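PDB 3WMR: proline iminopeptidase from Streptomyces halstedii, which is an amidohydrolase that acts on polyketide substrates and probably can also release N-terminal proline from peptides. Local coordinates for residues Ile157-Met162 and Glu267-Thr272; Gly54-Ser58 and Val226-Asn231; Leu143-Val147 and Tyr310-Val315; Glu104-Asp108 and Val134-Arg138; Thr34-Thr39 and Trp74-Asp80. One frame throughout, in Å; residues are numbered along the deposited sequence.

Interaction 1. Residues Ile157-Met162 and Glu267-Thr272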
# COMPACT_ATOMS: atom_id res chain seq x y z
N ILE A 157 -7.49 -2.02 14.84
CA ILE A 157 -6.83 -3.29 15.08
C ILE A 157 -5.32 -3.11 14.83
O ILE A 157 -4.51 -3.66 15.57
CB ILE A 157 -7.39 -4.41 14.17
CG1 ILE A 157 -8.88 -4.65 14.45
CG2 ILE A 157 -6.62 -5.70 14.41
CD1 ILE A 157 -9.55 -5.56 13.45
N TRP A 158 -4.96 -2.33 13.81
CA TRP A 158 -3.55 -2.02 13.54
C TRP A 158 -2.88 -1.48 14.80
O TRP A 158 -1.91 -2.05 15.25
CB TRP A 158 -3.44 -1.01 12.39
CG TRP A 158 -2.02 -0.63 11.96
CD1 TRP A 158 -1.30 0.43 12.42
CD2 TRP A 158 -1.21 -1.25 10.95
NE1 TRP A 158 -0.10 0.51 11.77
CE2 TRP A 158 -0.00 -0.53 10.88
CE3 TRP A 158 -1.39 -2.36 10.11
CZ2 TRP A 158 1.02 -0.87 9.99
CZ3 TRP A 158 -0.36 -2.70 9.23
CH2 TRP A 158 0.82 -1.96 9.17
N LEU A 159 -3.44 -0.43 15.40
CA LEU A 159 -2.85 0.17 16.58
C LEU A 159 -2.77 -0.78 17.78
O LEU A 159 -1.81 -0.74 18.53
CB LEU A 159 -3.52 1.49 16.97
CG LEU A 159 -3.02 2.68 16.15
CD1 LEU A 159 -3.88 3.91 16.41
CD2 LEU A 159 -1.54 2.96 16.44
N GLN A 160 -3.77 -1.65 17.96
CA GLN A 160 -3.67 -2.70 19.00
C GLN A 160 -2.50 -3.65 18.74
O GLN A 160 -1.72 -4.01 19.66
CB GLN A 160 -4.98 -3.47 19.10
CG GLN A 160 -6.09 -2.61 19.66
CD GLN A 160 -7.49 -3.15 19.48
OE1 GLN A 160 -7.76 -4.01 18.64
NE2 GLN A 160 -8.41 -2.63 20.29
N GLU A 161 -2.35 -4.04 17.49
CA GLU A 161 -1.29 -4.95 17.13
C GLU A 161 0.10 -4.30 17.21
O GLU A 161 1.05 -4.96 17.61
CB GLU A 161 -1.57 -5.59 15.76
CG GLU A 161 -2.68 -6.62 15.82
CD GLU A 161 -2.27 -7.86 16.59
OE1 GLU A 161 -1.57 -8.73 16.02
OE2 GLU A 161 -2.63 -7.96 17.79
N MET A 162 0.20 -3.01 16.88
CA MET A 162 1.46 -2.27 17.07
C MET A 162 1.91 -2.31 18.54
O MET A 162 3.08 -2.54 18.82
CB MET A 162 1.31 -0.82 16.64
CG MET A 162 1.07 -0.57 15.16
SD MET A 162 2.16 -1.44 14.01
CE MET A 162 1.20 -2.89 13.61
N GLU A 267 4.12 -6.32 9.99
CA GLU A 267 3.32 -5.42 10.86
C GLU A 267 1.81 -5.56 10.59
O GLU A 267 0.99 -5.36 11.50
CB GLU A 267 3.76 -3.97 10.68
CG GLU A 267 3.90 -3.48 9.25
CD GLU A 267 4.20 -2.01 9.15
OE1 GLU A 267 4.58 -1.40 10.17
OE2 GLU A 267 4.05 -1.46 8.05
N ALA A 268 1.46 -5.88 9.34
CA ALA A 268 0.10 -6.26 8.99
C ALA A 268 -0.09 -7.71 9.43
O ALA A 268 0.09 -8.65 8.63
CB ALA A 268 -0.15 -6.08 7.50
N THR A 269 -0.40 -7.89 10.71
CA THR A 269 -0.39 -9.20 11.35
C THR A 269 -1.61 -10.00 10.95
O THR A 269 -2.58 -9.42 10.42
CB THR A 269 -0.41 -9.12 12.89
OG1 THR A 269 -1.61 -8.44 13.32
CG2 THR A 269 0.84 -8.42 13.44
N PRO A 270 -1.59 -11.32 11.20
CA PRO A 270 -2.77 -12.15 10.97
C PRO A 270 -4.04 -11.57 11.58
O PRO A 270 -5.10 -11.62 10.95
CB PRO A 270 -2.39 -13.47 11.61
CG PRO A 270 -0.93 -13.57 11.31
CD PRO A 270 -0.40 -12.17 11.48
N ALA A 271 -3.93 -10.98 12.77
CA ALA A 271 -5.07 -10.30 13.39
C ALA A 271 -5.61 -9.10 12.60
O ALA A 271 -6.82 -8.84 12.60
CB ALA A 271 -4.71 -9.87 14.82
N THR A 272 -4.72 -8.35 11.96
CA THR A 272 -5.15 -7.13 11.23
C THR A 272 -5.90 -7.49 9.95
O THR A 272 -6.78 -6.75 9.53
CB THR A 272 -3.98 -6.20 10.82
OG1 THR A 272 -3.11 -6.87 9.90
CG2 THR A 272 -3.19 -5.73 12.02
O HOH W 1 -1.91 -11.51 14.98
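T269 does two jobs with one hydroxyl: it occupies the N-cap of helix 270-279, accepting a weak bond from T272 N (3.4 Å from T269 OG1), and it donates to E161 OE1 2.7 Å away on helix 155-166. The N-cap is thus anchored to a second helix, one of those inserted between strands 143-149 and 258-263 as the lid of an alpha/beta hydrolase. A threonine suits the place because its hydroxyl can give and accept at once, and E161 OE1 also accepts a hydrogen bond from a water that in turn accepts from A271 N. R164 forms a salt bridge with this glutamate. Beside the polar part, the indole of W158, whose NE1 is bonded to E235 O, lies with CZ3 3.8 Å from A268 CB, and one ring face receives the carbonyl of E267. I157 CG2 meets T272 CG2 at 4.2 Å. The loop follows D266, predicted to be catalytic, and E267 touches H293. M162, long and flexible, brings its CE to 3.3 Å from E267 O.

Interaction 2. Residues Gly54-Ser58 and Val226-Asn231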
# COMPACT_ATOMS: atom_id res chain seq x y z
N GLY A 54 1.06 2.37 -0.80
CA GLY A 54 0.67 2.62 0.59
C GLY A 54 0.84 4.05 1.06
O GLY A 54 0.85 4.99 0.25
N GLY A 55 1.01 4.20 2.37
CA GLY A 55 0.99 5.51 3.04
C GLY A 55 -0.30 5.71 3.84
O GLY A 55 -0.44 5.16 4.93
N PRO A 56 -1.24 6.54 3.35
CA PRO A 56 -1.19 7.38 2.15
C PRO A 56 0.06 8.27 2.12
O PRO A 56 0.66 8.51 3.18
CB PRO A 56 -2.43 8.26 2.27
CG PRO A 56 -3.33 7.59 3.24
CD PRO A 56 -2.50 6.68 4.09
N GLY A 57 0.44 8.75 0.94
CA GLY A 57 1.52 9.71 0.82
C GLY A 57 2.87 9.07 0.53
O GLY A 57 3.90 9.74 0.61
N SER A 58 2.85 7.79 0.18
CA SER A 58 4.04 7.10 -0.24
C SER A 58 4.15 7.29 -1.77
O SER A 58 3.52 8.20 -2.33
CB SER A 58 3.94 5.63 0.18
OG SER A 58 5.11 4.92 -0.16
N VAL A 226 1.14 14.47 2.94
CA VAL A 226 0.05 13.48 2.89
C VAL A 226 0.21 12.42 3.98
O VAL A 226 -0.71 12.18 4.76
CB VAL A 226 -0.04 12.81 1.50
CG1 VAL A 226 -1.17 11.78 1.45
CG2 VAL A 226 -0.24 13.85 0.41
N TYR A 227 1.38 11.80 4.03
CA TYR A 227 1.69 10.75 5.01
C TYR A 227 1.52 11.21 6.46
O TYR A 227 0.92 10.50 7.27
CB TYR A 227 3.12 10.22 4.77
CG TYR A 227 3.51 8.97 5.54
CD1 TYR A 227 3.20 7.71 5.05
CD2 TYR A 227 4.25 9.04 6.71
CE1 TYR A 227 3.58 6.56 5.73
CE2 TYR A 227 4.63 7.90 7.39
CZ TYR A 227 4.29 6.66 6.90
OH TYR A 227 4.65 5.53 7.56
N THR A 228 2.05 12.40 6.78
CA THR A 228 1.97 12.91 8.15
C THR A 228 0.54 13.36 8.48
O THR A 228 0.08 13.16 9.60
CB THR A 228 3.01 14.02 8.46
OG1 THR A 228 2.79 15.17 7.63
CG2 THR A 228 4.47 13.50 8.26
N THR A 229 -0.19 13.90 7.49
CA THR A 229 -1.58 14.26 7.70
C THR A 229 -2.46 13.05 7.96
O THR A 229 -3.15 12.99 8.98
CB THR A 229 -2.16 15.05 6.50
OG1 THR A 229 -1.40 16.25 6.33
CG2 THR A 229 -3.63 15.43 6.76
N MET A 230 -2.40 12.06 7.07
CA MET A 230 -3.36 10.95 7.12
C MET A 230 -2.91 9.80 8.00
O MET A 230 -3.73 9.18 8.68
CB MET A 230 -3.67 10.47 5.70
CG MET A 230 -4.19 11.58 4.78
SD MET A 230 -4.89 10.98 3.23
CE MET A 230 -6.47 10.32 3.81
N ASN A 231 -1.60 9.51 8.02
CA ASN A 231 -1.07 8.39 8.78
C ASN A 231 -0.38 8.76 10.10
O ASN A 231 -0.83 8.34 11.16
CB ASN A 231 -0.11 7.55 7.91
CG ASN A 231 0.56 6.44 8.70
OD1 ASN A 231 1.69 6.61 9.23
ND2 ASN A 231 -0.12 5.34 8.82
O HOH W 2 3.75 12.05 2.16
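P56 lays its ring against one side of helix 225-230, with P56 CB 3.8 Å from V226 CG1 and P56 CG 3.7 Å from M230 SD, a compact apolar ring suiting both. Segment 54-58 belongs to the HGGPG sequence known from proline iminopeptidases, a loop that in such enzymes borders the oxyanion hole. A cis peptide precedes P56 and turns the chain sharply. Glycines are required on both sides of it: G55 and G57 have backbone angles that would jam a CB against the preceding carbonyl, and at G57 a CB would also strike V226 and Y227 N. G57 CA can therefore approach V226 CG1 to 3.5 Å. Polar contact is indirect or weak: P56 O receives a CA-H...O contact from Y227 CA (3.1 Å), and a water joins G57 O to Y227 N. The loop following strand 49-52 is thus pressed onto helix 225-230, while V226 and M230 touch F103 of helix 100-113 and Y227 touches I220 of helix 211-222.

Interaction 3. Residues Leu143-Val147 and Tyr310-Val315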
# COMPACT_ATOMS: atom_id res chain seq x y z
N LEU A 143 -13.66 -4.52 -12.90
CA LEU A 143 -12.77 -5.16 -11.93
C LEU A 143 -12.88 -6.70 -11.95
O LEU A 143 -13.95 -7.26 -11.69
CB LEU A 143 -13.03 -4.64 -10.52
CG LEU A 143 -12.13 -5.26 -9.43
CD1 LEU A 143 -10.68 -4.81 -9.61
CD2 LEU A 143 -12.66 -4.91 -8.05
N ARG A 144 -11.74 -7.36 -12.21
CA ARG A 144 -11.65 -8.83 -12.24
C ARG A 144 -11.26 -9.51 -10.93
O ARG A 144 -11.63 -10.66 -10.68
CB ARG A 144 -10.62 -9.26 -13.28
CG ARG A 144 -11.09 -9.13 -14.71
CD ARG A 144 -9.96 -9.38 -15.70
NE ARG A 144 -9.94 -10.74 -16.18
CZ ARG A 144 -10.34 -11.13 -17.39
NH1 ARG A 144 -10.81 -10.28 -18.29
NH2 ARG A 144 -10.28 -12.41 -17.70
N GLY A 145 -10.47 -8.82 -10.12
CA GLY A 145 -9.89 -9.39 -8.91
C GLY A 145 -9.24 -8.31 -8.08
O GLY A 145 -8.89 -7.25 -8.59
N LEU A 146 -9.08 -8.58 -6.79
CA LEU A 146 -8.45 -7.65 -5.86
C LEU A 146 -7.41 -8.39 -5.05
O LEU A 146 -7.69 -9.43 -4.45
CB LEU A 146 -9.48 -7.07 -4.88
CG LEU A 146 -8.95 -6.27 -3.68
CD1 LEU A 146 -8.25 -4.99 -4.12
CD2 LEU A 146 -10.12 -5.95 -2.73
N VAL A 147 -6.22 -7.81 -4.97
CA VAL A 147 -5.23 -8.26 -4.01
C VAL A 147 -5.03 -7.18 -2.95
O VAL A 147 -4.83 -6.00 -3.26
CB VAL A 147 -3.89 -8.60 -4.66
CG1 VAL A 147 -2.94 -9.19 -3.62
CG2 VAL A 147 -4.12 -9.56 -5.81
N TYR A 310 -2.29 -16.63 -8.69
CA TYR A 310 -3.57 -15.96 -8.46
C TYR A 310 -4.06 -15.32 -9.77
O TYR A 310 -5.22 -15.50 -10.17
CB TYR A 310 -3.44 -14.89 -7.36
CG TYR A 310 -4.60 -13.92 -7.35
CD1 TYR A 310 -5.82 -14.28 -6.78
CD2 TYR A 310 -4.50 -12.68 -7.97
CE1 TYR A 310 -6.91 -13.43 -6.80
CE2 TYR A 310 -5.58 -11.82 -8.00
CZ TYR A 310 -6.79 -12.20 -7.41
OH TYR A 310 -7.88 -11.33 -7.43
N LEU A 311 -3.19 -14.56 -10.43
CA LEU A 311 -3.59 -13.83 -11.64
C LEU A 311 -4.09 -14.76 -12.76
O LEU A 311 -5.06 -14.43 -13.46
CB LEU A 311 -2.45 -12.91 -12.15
CG LEU A 311 -2.11 -11.67 -11.31
CD1 LEU A 311 -0.84 -11.02 -11.82
CD2 LEU A 311 -3.24 -10.65 -11.32
N GLU A 312 -3.47 -15.93 -12.92
CA GLU A 312 -3.88 -16.88 -13.96
C GLU A 312 -5.29 -17.46 -13.72
O GLU A 312 -5.98 -17.77 -14.67
CB GLU A 312 -2.86 -18.01 -14.12
CG GLU A 312 -1.56 -17.59 -14.81
CD GLU A 312 -1.74 -17.21 -16.27
OE1 GLU A 312 -2.37 -18.00 -17.02
OE2 GLU A 312 -1.26 -16.13 -16.68
N SER A 313 -5.71 -17.56 -12.46
CA SER A 313 -7.08 -18.02 -12.15
C SER A 313 -8.14 -17.07 -12.68
O SER A 313 -9.30 -17.45 -12.78
CB SER A 313 -7.27 -18.27 -10.64
OG SER A 313 -7.48 -17.07 -9.90
N LEU A 314 -7.75 -15.84 -13.03
CA LEU A 314 -8.68 -14.81 -13.51
C LEU A 314 -8.78 -14.70 -15.03
O LEU A 314 -9.50 -13.83 -15.50
CB LEU A 314 -8.27 -13.44 -12.98
CG LEU A 314 -8.04 -13.30 -11.49
CD1 LEU A 314 -7.52 -11.91 -11.20
CD2 LEU A 314 -9.34 -13.59 -10.74
N VAL A 315 -8.05 -15.52 -15.80
CA VAL A 315 -8.04 -15.45 -17.27
C VAL A 315 -8.17 -16.84 -17.90
O VAL A 315 -8.46 -17.81 -17.19
CB VAL A 315 -6.73 -14.81 -17.82
CG1 VAL A 315 -6.68 -13.32 -17.54
CG2 VAL A 315 -5.51 -15.50 -17.24
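The guanidinium of R144 grips the backbone near the chain's C-terminus: L314 O accepts from both R144 NH2 (2.7 Å) and R144 NE (3.2 Å), near the guanidinium plane. The remaining nitrogen, NH1, is satisfied by a salt bridge with D119, so each arm of this long side chain with several donors has a partner. Y310 OH finds its own acceptor in P257 O. This contact joins strand 143-149, which runs between strands 120-125 and 258-263 in the sheet of the alpha/beta hydrolase fold, to the end of helix 300-312. Glycine is needed at G145, since a CB would collide with Y310 OH and L314 CD1; without one, G145 CA sits 3.2 Å from Y310 OH. V147 CG2 packs at 3.5 Å from Y310 CE2. In the type I turn from E312 to V315 and just before it, backbone carbonyls are used too: E312 O accepts from V315 N (3.3 Å), L311 O from L314 N (3.1 Å), and Y310 O from S313 OG at 2.8 Å.

Interaction 4. Residues Glu104-Asp108 and Val134-Arg138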
# COMPACT_ATOMS: atom_id res chain seq x y z
N GLU A 104 -10.10 7.81 -4.01
CA GLU A 104 -11.03 6.98 -4.80
C GLU A 104 -11.34 7.63 -6.14
O GLU A 104 -11.39 6.96 -7.17
CB GLU A 104 -12.38 6.83 -4.10
CG GLU A 104 -12.39 5.98 -2.85
CD GLU A 104 -13.80 5.90 -2.29
OE1 GLU A 104 -14.67 5.33 -2.97
OE2 GLU A 104 -14.04 6.42 -1.19
N ASP A 105 -11.59 8.94 -6.10
CA ASP A 105 -11.92 9.71 -7.28
C ASP A 105 -10.74 9.75 -8.23
O ASP A 105 -10.93 9.68 -9.44
CB ASP A 105 -12.32 11.15 -6.91
CG ASP A 105 -13.69 11.24 -6.27
OD1 ASP A 105 -14.51 10.32 -6.45
OD2 ASP A 105 -13.96 12.26 -5.59
N GLU A 106 -9.53 9.87 -7.69
CA GLU A 106 -8.31 9.83 -8.48
C GLU A 106 -8.10 8.48 -9.17
O GLU A 106 -7.73 8.42 -10.34
CB GLU A 106 -7.07 10.15 -7.61
CG GLU A 106 -5.77 10.13 -8.40
CD GLU A 106 -4.54 10.40 -7.57
OE1 GLU A 106 -4.37 9.83 -6.46
OE2 GLU A 106 -3.69 11.18 -8.05
N LEU A 107 -8.30 7.38 -8.45
CA LEU A 107 -8.15 6.06 -9.05
C LEU A 107 -9.16 5.88 -10.18
O LEU A 107 -8.79 5.44 -11.27
CB LEU A 107 -8.26 4.96 -7.99
CG LEU A 107 -8.36 3.52 -8.49
CD1 LEU A 107 -7.16 3.12 -9.33
CD2 LEU A 107 -8.54 2.55 -7.33
N ASP A 108 -10.43 6.20 -9.93
CA ASP A 108 -11.47 6.13 -10.97
C ASP A 108 -11.07 6.98 -12.18
O ASP A 108 -11.13 6.51 -13.31
CB ASP A 108 -12.83 6.61 -10.44
CG ASP A 108 -13.54 5.55 -9.62
OD1 ASP A 108 -13.33 4.34 -9.86
OD2 ASP A 108 -14.31 5.94 -8.74
N VAL A 134 -12.24 -0.44 -0.70
CA VAL A 134 -13.33 0.54 -0.80
C VAL A 134 -13.81 0.63 -2.25
O VAL A 134 -15.01 0.57 -2.55
CB VAL A 134 -12.87 1.94 -0.30
CG1 VAL A 134 -13.95 2.99 -0.53
CG2 VAL A 134 -12.51 1.88 1.18
N HIS A 135 -12.86 0.75 -3.16
CA HIS A 135 -13.15 0.71 -4.59
C HIS A 135 -13.89 -0.57 -5.02
O HIS A 135 -14.89 -0.48 -5.71
CB HIS A 135 -11.85 0.85 -5.35
CG HIS A 135 -12.01 0.79 -6.83
ND1 HIS A 135 -12.10 1.92 -7.62
CD2 HIS A 135 -12.10 -0.27 -7.67
CE1 HIS A 135 -12.22 1.56 -8.88
NE2 HIS A 135 -12.23 0.24 -8.94
N ALA A 136 -13.40 -1.75 -4.62
CA ALA A 136 -14.02 -3.02 -4.98
C ALA A 136 -15.43 -3.18 -4.39
O ALA A 136 -16.26 -3.88 -4.97
CB ALA A 136 -13.15 -4.19 -4.54
N ALA A 137 -15.70 -2.51 -3.27
CA ALA A 137 -16.97 -2.66 -2.57
C ALA A 137 -18.11 -1.94 -3.30
O ALA A 137 -19.27 -2.26 -3.09
CB ALA A 137 -16.84 -2.16 -1.14
N ARG A 138 -17.77 -1.01 -4.18
CA ARG A 138 -18.74 -0.36 -5.05
C ARG A 138 -19.09 -1.18 -6.27
O ARG A 138 -19.92 -0.77 -7.08
CB ARG A 138 -18.19 1.00 -5.48
CG ARG A 138 -17.84 1.86 -4.29
CD ARG A 138 -17.31 3.22 -4.70
NE ARG A 138 -17.25 4.24 -3.63
CZ ARG A 138 -17.06 4.04 -2.32
NH1 ARG A 138 -16.88 2.84 -1.78
NH2 ARG A 138 -17.03 5.10 -1.52
O HOH W 3 -11.98 4.44 -6.47
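V134 is the first residue of its segment to meet helix 100-113, setting CG1 3.4 Å from E104 CD; its branched, apolar side chain packs a methyl against the end of the glutamate. H135 comes next and makes the most varied contacts. L107 CD2 lies over the face of the imidazole, 4.0 Å from the ring centroid, in a CH-pi contact, while D108 OD1 approaches the ring edge at 3.1 Å from H135 CE1. Both ring nitrogens have partners: H135 ND1 is 2.8 Å from a water that donates to E104 O (2.7 Å), and H135 NE2 is bonded to Y120 OH. A histidine suits this place because one flat ring offers a pi face to the leucine methyl and two nitrogens for polar partners at its edge. The small A136 turns instead to the central sheet, touching L143 and L146 of strand 143-149. In the alpha/beta hydrolase fold, helix 127-137 is the one that follows the nucleophile elbow, here carrying the predicted nucleophile S126, and helix 100-113 lies alongside it. Beyond the helix end, R138 reaches back: R138 NH2 forms a salt bridge with E104 OE1 at 2.8 Å, although the position of that oxygen is less certain, and R138 NH1 gives a weak bond to V134 O at 3.0 Å.

Interaction 5. Residues Thr34-Thr39 and Trp74-Asp80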
# COMPACT_ATOMS: atom_id res chain seq x y z
N THR A 34 -2.13 13.59 -12.21
CA THR A 34 -1.75 12.29 -11.62
C THR A 34 -0.71 11.63 -12.50
O THR A 34 -0.96 11.42 -13.68
CB THR A 34 -2.96 11.34 -11.52
OG1 THR A 34 -3.97 11.91 -10.68
CG2 THR A 34 -2.55 9.98 -10.96
N TRP A 35 0.44 11.29 -11.92
CA TRP A 35 1.54 10.66 -12.65
C TRP A 35 1.43 9.14 -12.66
O TRP A 35 1.14 8.52 -11.63
CB TRP A 35 2.88 11.04 -12.04
CG TRP A 35 4.07 10.55 -12.82
CD1 TRP A 35 4.73 11.22 -13.83
CD2 TRP A 35 4.73 9.28 -12.69
NE1 TRP A 35 5.75 10.44 -14.32
CE2 TRP A 35 5.78 9.26 -13.64
CE3 TRP A 35 4.54 8.17 -11.86
CZ2 TRP A 35 6.63 8.15 -13.78
CZ3 TRP A 35 5.38 7.08 -12.00
CH2 TRP A 35 6.41 7.08 -12.96
N TYR A 36 1.71 8.55 -13.83
CA TYR A 36 1.60 7.10 -14.03
C TYR A 36 2.74 6.55 -14.89
O TYR A 36 3.50 7.29 -15.52
CB TYR A 36 0.27 6.77 -14.72
CG TYR A 36 0.29 7.12 -16.20
CD1 TYR A 36 -0.03 8.41 -16.62
CD2 TYR A 36 0.68 6.19 -17.16
CE1 TYR A 36 0.02 8.76 -17.96
CE2 TYR A 36 0.73 6.53 -18.50
CZ TYR A 36 0.39 7.82 -18.89
OH TYR A 36 0.43 8.17 -20.21
N ARG A 37 2.80 5.23 -14.95
CA ARG A 37 3.76 4.52 -15.79
C ARG A 37 3.19 3.13 -16.12
O ARG A 37 2.69 2.43 -15.23
CB ARG A 37 5.09 4.44 -15.03
CG ARG A 37 5.88 3.16 -15.21
CD ARG A 37 6.49 2.68 -13.91
NE ARG A 37 7.95 2.70 -13.96
CZ ARG A 37 8.72 1.76 -14.51
NH1 ARG A 37 8.21 0.68 -15.08
NH2 ARG A 37 10.03 1.91 -14.47
N VAL A 38 3.26 2.74 -17.39
CA VAL A 38 2.86 1.40 -17.82
C VAL A 38 4.09 0.59 -18.20
O VAL A 38 5.00 1.09 -18.89
CB VAL A 38 1.91 1.44 -19.04
CG1 VAL A 38 1.49 0.03 -19.43
CG2 VAL A 38 0.69 2.31 -18.75
N THR A 39 4.13 -0.65 -17.74
CA THR A 39 5.14 -1.61 -18.20
C THR A 39 4.41 -2.71 -18.96
O THR A 39 3.37 -3.21 -18.50
CB THR A 39 5.95 -2.18 -17.04
OG1 THR A 39 6.35 -1.10 -16.18
CG2 THR A 39 7.18 -2.89 -17.55
N TRP A 74 1.49 -9.96 -18.14
CA TRP A 74 0.62 -9.01 -17.43
C TRP A 74 1.14 -7.59 -17.57
O TRP A 74 2.26 -7.29 -17.13
CB TRP A 74 0.53 -9.39 -15.95
CG TRP A 74 -0.08 -10.71 -15.79
CD1 TRP A 74 0.57 -11.91 -15.75
CD2 TRP A 74 -1.48 -10.99 -15.72
NE1 TRP A 74 -0.34 -12.92 -15.66
CE2 TRP A 74 -1.61 -12.39 -15.63
CE3 TRP A 74 -2.64 -10.20 -15.72
CZ2 TRP A 74 -2.85 -13.03 -15.54
CZ3 TRP A 74 -3.89 -10.84 -15.63
CH2 TRP A 74 -3.97 -12.24 -15.54
N PRO A 75 0.33 -6.69 -18.19
CA PRO A 75 0.64 -5.27 -18.11
C PRO A 75 0.56 -4.78 -16.68
O PRO A 75 -0.33 -5.20 -15.92
CB PRO A 75 -0.47 -4.60 -18.94
CG PRO A 75 -1.29 -5.68 -19.53
CD PRO A 75 -1.02 -6.93 -18.75
N VAL A 76 1.49 -3.90 -16.29
CA VAL A 76 1.54 -3.39 -14.94
C VAL A 76 1.52 -1.86 -14.94
O VAL A 76 2.35 -1.22 -15.61
CB VAL A 76 2.77 -3.94 -14.20
CG1 VAL A 76 2.85 -3.37 -12.80
CG2 VAL A 76 2.73 -5.46 -14.13
N VAL A 77 0.56 -1.29 -14.20
CA VAL A 77 0.40 0.15 -14.08
C VAL A 77 0.81 0.61 -12.69
O VAL A 77 0.12 0.32 -11.69
CB VAL A 77 -1.04 0.60 -14.36
CG1 VAL A 77 -1.18 2.11 -14.24
CG2 VAL A 77 -1.48 0.13 -15.75
N HIS A 78 1.97 1.29 -12.61
CA HIS A 78 2.38 2.01 -11.40
C HIS A 78 1.87 3.43 -11.48
O HIS A 78 1.83 4.00 -12.57
CB HIS A 78 3.90 2.07 -11.24
CG HIS A 78 4.53 0.77 -10.86
ND1 HIS A 78 4.79 -0.22 -11.78
CD2 HIS A 78 5.00 0.32 -9.67
CE1 HIS A 78 5.37 -1.24 -11.17
NE2 HIS A 78 5.50 -0.94 -9.89
N TYR A 79 1.46 4.00 -10.35
CA TYR A 79 1.18 5.43 -10.29
C TYR A 79 1.40 6.06 -8.91
O TYR A 79 1.36 5.39 -7.89
CB TYR A 79 -0.22 5.74 -10.83
CG TYR A 79 -1.39 5.61 -9.87
CD1 TYR A 79 -2.02 4.38 -9.66
CD2 TYR A 79 -1.91 6.73 -9.21
CE1 TYR A 79 -3.11 4.26 -8.81
CE2 TYR A 79 -3.01 6.62 -8.36
CZ TYR A 79 -3.60 5.38 -8.15
OH TYR A 79 -4.69 5.25 -7.30
N ASP A 80 1.64 7.37 -8.92
CA ASP A 80 1.80 8.15 -7.69
C ASP A 80 0.50 8.84 -7.42
O ASP A 80 0.00 9.59 -8.24
CB ASP A 80 2.87 9.22 -7.84
CG ASP A 80 4.26 8.65 -7.89
OD1 ASP A 80 4.49 7.51 -7.45
OD2 ASP A 80 5.13 9.38 -8.39
O HOH W 4 4.61 0.21 -14.59
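Backbone hydrogen bonds tie the two strands: T39 N to V76 O (2.8 Å) and V76 N to T39 O (3.0 Å), R37 N to H78 O (2.8 Å) and H78 N to R37 O (2.9 Å), and D80 N to W35 O (3.0 Å). One water sits between the first two pairs, donating to R37 O and V76 O and lying 2.7 Å from T39 OG1 and 2.8 Å from H78 ND1, so a threonine and a histidine give it polar neighbours. H78 NE2 is held by L63 O. R37 CD rests 3.8 Å from H78 CB, beside its cross-strand partner. The face bearing Y36, V38, V77 and Y79 is packed through carbon atoms: V38 CG2 meets V77 CG2 at 4.3 Å and Y36 CB meets Y79 CB at 4.1 Å. Beta-branched valines suit the extended backbone. The axes of strand segments 34-39 and 76-80 pass 4.6 Å apart at 159°; strand 32-39 is the antiparallel second strand typical of the mostly parallel alpha/beta hydrolase sheet.

Overall arrangement
Interactions 3, 4 and 5 form a connected set around the central sheet, with centres about 17 to 18 Å apart. L143 and L146 pack on A136, linking 3 to 4; W74 lies against L311 and V315, linking 3 to 5; and E106 probably hydrogen-bonds T34, linking 4 to 5. Interactions 1 and 2 touch none of these, nor each other, though their nearest atoms are about 6 Å apart. They stand closest to the predicted catalytic residues: the side chain of E267 is about 3 Å from that of H293, and G55 itself lies about 5 Å from the side chain of S126. The bound P4G lies near the side chains of E104 (about 4 Å) and M230 (about 7 Å).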